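Local coordinates for protein glycoside hydrolase family 81 (Clostridium thermocellum, PDB 6FOP) that probably hydrolyses beta-1,3-glucans such as laminarin, as a family 81 glycoside hydrolase of the cellulosome, at residues S665-T670 against K694-D700. Numbering follows the deposited sequence.
Sequences SVTADT and KKVTFSD
Residues 665-670 run extended and antiparallel (167°) to 694-700. Val-666, with the largest area buried by the contact, takes a t rotamer and lays CG1 3.8 Å from Phe-698 CB, beside the ring edge. Ala-668 CB sits over a ring face, a CH-pi contact 3.9 Å from the Phe-698 centroid. Ala-668 and Phe-698 (CA to CA 4.2 Å) form a single antiparallel bridge, a non-hydrogen-bonded pair flanked by Ser-699 N to Thr-667 O (2.8 Å) and Asp-669 N to Thr-697 O (3.2 Å). It joins the loop between strands 661-662 and 673-678 to the end of strand 694-697 and the residue that follows it; that strand's other edge pairs with 703-706. Thr-667 N also donates to Ser-699 OG (3.1 Å), that side chain in p. Beyond the bridge the backbone bends in an inverse gamma turn centred on Asp-669, whose p side chain substitutes for main chain, OD1 accepting from Thr-697 N (2.9 Å). Farther along, one water connects Asp-669 O with Lys-695 O (2.9 and 2.8 Å from its oxygen).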
ATOM      1  N   SER A 665       3.367  24.188  -2.317  1.00 16.81           N
ATOM      2  CA  SER A 665       2.334  25.178  -2.038  1.00 17.37           C
ATOM      3  C   SER A 665       1.600  25.647  -3.304  1.00 16.71           C
ATOM      4  O   SER A 665       0.746  26.536  -3.221  1.00 18.35           O
ATOM      5  CB  SER A 665       2.927  26.375  -1.307  1.00 19.10           C
ATOM      6  OG  SER A 665       3.720  27.154  -2.160  1.00 22.21           O
ATOM      7  N   VAL A 666       1.963  25.085  -4.450  1.00 17.21           N
ATOM      8  CA  VAL A 666       1.400  25.470  -5.750  1.00 17.86           C
ATOM      9  C   VAL A 666       0.963  24.224  -6.492  1.00 18.72           C
ATOM     10  O   VAL A 666       1.757  23.284  -6.637  1.00 22.09           O
ATOM     11  CB  VAL A 666       2.452  26.163  -6.641  1.00 20.96           C
ATOM     12  CG1 VAL A 666       1.843  26.650  -7.964  1.00 20.41           C
ATOM     13  CG2 VAL A 666       3.093  27.304  -5.928  1.00 24.24           C
ATOM     14  N   THR A 667      -0.251  24.246  -7.040  1.00 16.74           N
ATOM     15  CA  THR A 667      -0.739  23.163  -7.882  1.00 17.10           C
ATOM     16  C   THR A 667      -1.060  23.661  -9.287  1.00 16.00           C
ATOM     17  O   THR A 667      -1.008  24.865  -9.551  1.00 17.29           O
ATOM     18  CB  THR A 667      -1.925  22.451  -7.230  1.00 18.72           C
ATOM     19  OG1 THR A 667      -2.955  23.404  -6.952  1.00 21.07           O
ATOM     20  CG2 THR A 667      -1.488  21.780  -5.921  1.00 20.89           C
ATOM     21  N   ALA A 668      -1.427  22.735 -10.162  1.00 15.92           N
ATOM     22  CA  ALA A 668      -1.708  23.048 -11.559  1.00 14.52           C
ATOM     23  C   ALA A 668      -2.810  22.167 -12.085  1.00 14.91           C
ATOM     24  O   ALA A 668      -3.024  21.046 -11.584  1.00 15.58           O
ATOM     25  CB  ALA A 668      -0.460  22.893 -12.427  1.00 15.96           C
ATOM     26  N   ASP A 669      -3.466  22.655 -13.136  1.00 15.21           N
ATOM     27  CA  ASP A 669      -4.593  21.969 -13.776  1.00 15.64           C
ATOM     28  C   ASP A 669      -4.186  20.968 -14.874  1.00 14.94           C
ATOM     29  O   ASP A 669      -4.778  20.907 -15.959  1.00 16.16           O
ATOM     30  CB  ASP A 669      -5.635  22.974 -14.281  1.00 17.26           C
ATOM     31  CG  ASP A 669      -5.130  23.887 -15.387  1.00 17.50           C
ATOM     32  OD1 ASP A 669      -3.931  23.835 -15.757  1.00 17.27           O
ATOM     33  OD2 ASP A 669      -5.965  24.697 -15.843  1.00 20.30           O
ATOM     34  N   THR A 670      -3.164  20.169 -14.575  1.00 14.84           N
ATOM     35  CA  THR A 670      -2.656  19.161 -15.501  1.00 15.22           C
ATOM     36  C   THR A 670      -2.037  18.020 -14.692  1.00 15.09           C
ATOM     37  O   THR A 670      -1.646  18.241 -13.556  1.00 15.12           O
ATOM     38  CB  THR A 670      -1.649  19.808 -16.499  1.00 15.71           C
ATOM     39  OG1 THR A 670      -1.570  19.040 -17.689  1.00 16.67           O
ATOM     40  CG2 THR A 670      -0.282  19.982 -15.872  1.00 16.10           C
ATOM     41  N   LYS A 694      -1.490  22.354 -24.797  1.00 20.96           N
ATOM     42  CA  LYS A 694      -2.180  22.530 -23.515  1.00 21.57           C
ATOM     43  C   LYS A 694      -1.885  23.905 -22.979  1.00 19.44           C
ATOM     44  O   LYS A 694      -0.753  24.396 -23.090  1.00 22.26           O
ATOM     45  CB  LYS A 694      -1.705  21.521 -22.466  1.00 22.08           C
ATOM     46  CG  LYS A 694      -2.315  20.144 -22.512  1.00 23.81           C
ATOM     47  CD  LYS A 694      -1.734  19.306 -21.372  1.00 22.77           C
ATOM     48  CE  LYS A 694      -2.212  17.864 -21.434  1.00 24.37           C
ATOM     49  NZ  LYS A 694      -3.702  17.814 -21.253  1.00 22.85           N
ATOM     50  N   LYS A 695      -2.891  24.538 -22.389  1.00 20.35           N
ATOM     51  CA  LYS A 695      -2.683  25.699 -21.554  1.00 20.04           C
ATOM     52  C   LYS A 695      -2.762  25.223 -20.115  1.00 20.06           C
ATOM     53  O   LYS A 695      -3.800  24.689 -19.700  1.00 20.34           O
ATOM     54  CB  LYS A 695      -3.745  26.764 -21.791  1.00 22.69           C
ATOM     55  CG  LYS A 695      -3.559  27.997 -20.925  1.00 25.29           C
ATOM     56  CD  LYS A 695      -4.778  28.913 -20.983  1.00 32.84           C
ATOM     57  CE  LYS A 695      -4.638  29.989 -22.018  1.00 40.10           C
ATOM     58  NZ  LYS A 695      -5.736  30.980 -21.812  1.00 46.25           N
ATOM     59  N   VAL A 696      -1.671  25.402 -19.379  1.00 17.73           N
ATOM     60  CA  VAL A 696      -1.556  24.961 -17.974  1.00 16.48           C
ATOM     61  C   VAL A 696      -1.496  26.186 -17.095  1.00 16.69           C
ATOM     62  O   VAL A 696      -0.654  27.079 -17.293  1.00 17.49           O
ATOM     63  CB  VAL A 696      -0.323  24.063 -17.761  1.00 16.40           C
ATOM     64  CG1 VAL A 696      -0.225  23.658 -16.285  1.00 16.98           C
ATOM     65  CG2 VAL A 696      -0.385  22.856 -18.693  1.00 17.93           C
ATOM     66  N   THR A 697      -2.389  26.210 -16.107  1.00 16.17           N
ATOM     67  CA  THR A 697      -2.498  27.304 -15.166  1.00 16.03           C
ATOM     68  C   THR A 697      -2.185  26.809 -13.775  1.00 15.85           C
ATOM     69  O   THR A 697      -2.732  25.794 -13.346  1.00 16.58           O
ATOM     70  CB  THR A 697      -3.906  27.939 -15.212  1.00 17.31           C
ATOM     71  OG1 THR A 697      -4.195  28.347 -16.561  1.00 18.55           O
ATOM     72  CG2 THR A 697      -4.005  29.140 -14.294  1.00 18.30           C
ATOM     73  N   PHE A 698      -1.301  27.521 -13.080  1.00 14.26           N
ATOM     74  CA  PHE A 698      -0.890  27.205 -11.710  1.00 14.96           C
ATOM     75  C   PHE A 698      -1.663  28.068 -10.725  1.00 15.19           C
ATOM     76  O   PHE A 698      -2.159  29.148 -11.063  1.00 16.34           O
ATOM     77  CB  PHE A 698       0.622  27.405 -11.528  1.00 15.48           C
ATOM     78  CG  PHE A 698       1.461  26.445 -12.348  1.00 15.16           C
ATOM     79  CD1 PHE A 698       1.702  26.684 -13.712  1.00 16.00           C
ATOM     80  CD2 PHE A 698       2.031  25.329 -11.775  1.00 14.84           C
ATOM     81  CE1 PHE A 698       2.443  25.797 -14.464  1.00 16.09           C
ATOM     82  CE2 PHE A 698       2.794  24.452 -12.514  1.00 15.19           C
ATOM     83  CZ  PHE A 698       2.985  24.690 -13.876  1.00 15.81           C
ATOM     84  N   SER A 699      -1.705  27.608  -9.475  1.00 15.31           N
ATOM     85  CA  SER A 699      -2.514  28.279  -8.450  1.00 16.54           C
ATOM     86  C   SER A 699      -1.984  29.654  -8.039  1.00 16.12           C
ATOM     87  O   SER A 699      -2.705  30.456  -7.424  1.00 18.00           O
ATOM     88  CB  SER A 699      -2.660  27.391  -7.201  1.00 16.57           C
ATOM     89  OG  SER A 699      -1.407  27.092  -6.609  1.00 16.57           O
ATOM     90  N   ASP A 700      -0.713  29.926  -8.381  1.00 16.12           N
ATOM     91  CA  ASP A 700      -0.138  31.257  -8.162  1.00 17.27           C
ATOM     92  C   ASP A 700      -0.291  32.200  -9.373  1.00 16.86           C
ATOM     93  O   ASP A 700       0.247  33.301  -9.345  1.00 19.04           O
ATOM     94  CB  ASP A 700       1.335  31.149  -7.722  1.00 18.50           C
ATOM     95  CG  ASP A 700       2.233  30.540  -8.787  1.00 18.23           C
ATOM     96  OD1 ASP A 700       1.741  30.277  -9.910  1.00 17.53           O
ATOM     97  OD2 ASP A 700       3.426  30.330  -8.471  1.00 19.65           O
TER
HETATM   98  O   HOH W   1      -0.581  28.837  -4.656  1.00 23.64           O
HETATM   99  O   HOH W   2      -5.280  26.184 -17.933  1.00 20.35           O
HETATM  100  O   HOH W   3      -4.047  19.353 -18.803  1.00 21.18           O
HETATM  101  O   HOH W   4      -4.207  22.164 -18.485  1.00 21.67           O